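Periplasmic beta-glucosidase (Pseudomonas aeruginosa, PDB 6R5T) hydrolyses glycosides as a family 3 glycoside hydrolase, probably releasing beta-D-glucose from the non-reducing ends of beta-glucosides in the periplasm. Local coordinates at the interface of chains A and B. Coordinates in Å, arbitrary orientation; residue numbers count along the deposited sequence, not the author numbering. Chains: chain A/B, Periplasmic beta-glucosidase.

The interface of chains A and B. Residues chain A 199, 577, 581, 583, 667; chain B 185, 191-192, 225.
B:Glu185 reaches across to A:Arg199 and A:Tyr577, making a charged part of a two-fold symmetric interface between two copies of this family 3 glycoside hydrolase; whether the dimer is the biological form cannot be told from the coordinates alone. In the salt bridge the guanidinium points end-on at one carboxylate oxygen: NH1 of A:Arg199 donates to OE2 of B:Glu185 at 2.9 Å, and NH2 of A:Arg199 donates to the same OE2, also at 2.9 Å. OE2 lies in the guanidinium plane, while the carboxylate is turned 46° from it; OE2 offers its syn lone pair to NH2, while NH1 also comes in on the syn side but tilted out of the carboxylate plane. The other oxygen, OE1 of B:Glu185, accepts a short hydrogen bond of 2.5 Å from the phenol OH of A:Tyr577, again on the syn side but 28° out of plane. With partners on both oxygens, the carboxylate's rotation should be well fixed. B:Glu185 gets there with CG anti to the backbone N (chi1 -157°) and an extended chain beyond. Behind it, ND2 of B:Asn191 donates to the backbone O of B:Glu185 at 2.9 Å, tying the two residues together.

Two waters bridge the chains at A:Leu581. Water 1 sits 2.7 Å from the hydroxyl OG1 of B:Thr192 and also bonds the backbone N of A:Leu581; water 2 joins the backbone O of A:Leu581 to OD1 of B:Asn191, 2.7 Å from that amide oxygen.

Among apolar contacts, CD1 of A:Leu581 lies 4.0 Å from the methyl CG2 of B:Thr192, the side chains meeting nearly at right angles, and the methyl CG2 of A:Thr583 rests 3.8 Å from CA of B:Asn191.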
loop_
_atom_site.group_PDB
_atom_site.type_symbol
_atom_site.label_atom_id
_atom_site.label_comp_id
_atom_site.label_asym_id
_atom_site.label_seq_id
_atom_site.Cartn_x
_atom_site.Cartn_y
_atom_site.Cartn_z
ATOM N N ARG A 199 13.848 4.675 4.779
ATOM C CA ARG A 199 13.402 3.367 4.205
ATOM C C ARG A 199 14.159 3.120 2.885
ATOM O O ARG A 199 14.607 1.987 2.587
ATOM C CB ARG A 199 11.893 3.322 4.007
ATOM C CG ARG A 199 11.408 2.103 3.255
ATOM C CD ARG A 199 9.897 2.010 3.128
ATOM N NE ARG A 199 9.281 1.572 4.367
ATOM C CZ ARG A 199 8.000 1.189 4.464
ATOM N NH1 ARG A 199 7.190 1.263 3.434
ATOM N NH2 ARG A 199 7.530 0.756 5.604
ATOM N N TYR A 577 5.340 -8.754 4.969
ATOM C CA TYR A 577 6.763 -9.086 4.822
ATOM C C TYR A 577 7.328 -9.270 6.211
ATOM O O TYR A 577 6.821 -8.669 7.165
ATOM C CB TYR A 577 7.484 -7.976 4.033
ATOM C CG TYR A 577 7.287 -6.568 4.527
ATOM C CD1 TYR A 577 6.180 -5.819 4.152
ATOM C CD2 TYR A 577 8.207 -5.957 5.366
ATOM C CE1 TYR A 577 6.019 -4.503 4.546
ATOM C CE2 TYR A 577 8.074 -4.639 5.761
ATOM C CZ TYR A 577 6.960 -3.902 5.373
ATOM O OH TYR A 577 6.840 -2.586 5.747
ATOM N N LEU A 581 7.878 -3.485 11.192
ATOM C CA LEU A 581 8.045 -2.826 12.518
ATOM C C LEU A 581 7.013 -3.376 13.510
ATOM O O LEU A 581 5.944 -3.946 13.115
ATOM C CB LEU A 581 7.922 -1.313 12.376
ATOM C CG LEU A 581 8.859 -0.637 11.381
ATOM C CD1 LEU A 581 8.759 0.869 11.486
ATOM C CD2 LEU A 581 10.296 -1.095 11.528
ATOM N N THR A 583 5.099 -1.866 15.787
ATOM C CA THR A 583 4.031 -0.922 16.189
ATOM C C THR A 583 3.986 -0.838 17.730
ATOM O O THR A 583 4.726 -1.544 18.414
ATOM C CB THR A 583 2.628 -1.273 15.631
ATOM O OG1 THR A 583 2.004 -2.242 16.476
ATOM C CG2 THR A 583 2.695 -1.756 14.204
ATOM N N SER A 667 12.344 3.221 15.131
ATOM C CA SER A 667 11.726 1.896 15.332
ATOM C C SER A 667 12.312 0.924 14.299
ATOM O O SER A 667 12.206 1.204 13.093
ATOM C CB SER A 667 10.232 2.020 15.153
ATOM O OG SER A 667 9.611 0.795 15.503
ATOM N N GLU B 185 0.209 1.258 6.876
ATOM C CA GLU B 185 0.501 0.233 5.855
ATOM C C GLU B 185 -0.464 -0.941 6.017
ATOM O O GLU B 185 -0.785 -1.387 7.149
ATOM C CB GLU B 185 1.947 -0.205 6.018
ATOM C CG GLU B 185 2.604 -0.810 4.841
ATOM C CD GLU B 185 4.122 -0.768 5.071
ATOM O OE1 GLU B 185 4.568 -1.650 5.731
ATOM O OE2 GLU B 185 4.788 0.269 4.771
ATOM N N ASN B 191 -0.540 0.774 12.371
ATOM C CA ASN B 191 0.675 0.289 11.669
ATOM C C ASN B 191 1.498 1.456 11.105
ATOM O O ASN B 191 1.036 2.590 10.938
ATOM C CB ASN B 191 0.320 -0.675 10.541
ATOM C CG ASN B 191 1.454 -1.586 10.140
ATOM O OD1 ASN B 191 2.434 -1.739 10.877
ATOM N ND2 ASN B 191 1.355 -2.175 8.956
ATOM N N THR B 192 2.730 1.118 10.819
ATOM C CA THR B 192 3.757 1.942 10.164
ATOM C C THR B 192 3.230 2.855 9.073
ATOM O O THR B 192 2.476 2.445 8.218
ATOM C CB THR B 192 4.742 0.976 9.518
ATOM O OG1 THR B 192 5.176 0.081 10.533
ATOM C CG2 THR B 192 5.892 1.673 8.836
ATOM N N THR B 225 4.153 5.292 13.955
ATOM C CA THR B 225 5.444 5.830 13.478
ATOM C C THR B 225 5.189 6.740 12.279
ATOM O O THR B 225 4.287 6.443 11.432
ATOM C CB THR B 225 6.478 4.768 13.156
ATOM O OG1 THR B 225 5.913 3.859 12.218
ATOM C CG2 THR B 225 6.890 3.982 14.359
HETATM O O HOH W 1 6.036 -2.196 9.355
HETATM O O HOH W 2 3.840 -4.028 11.319
#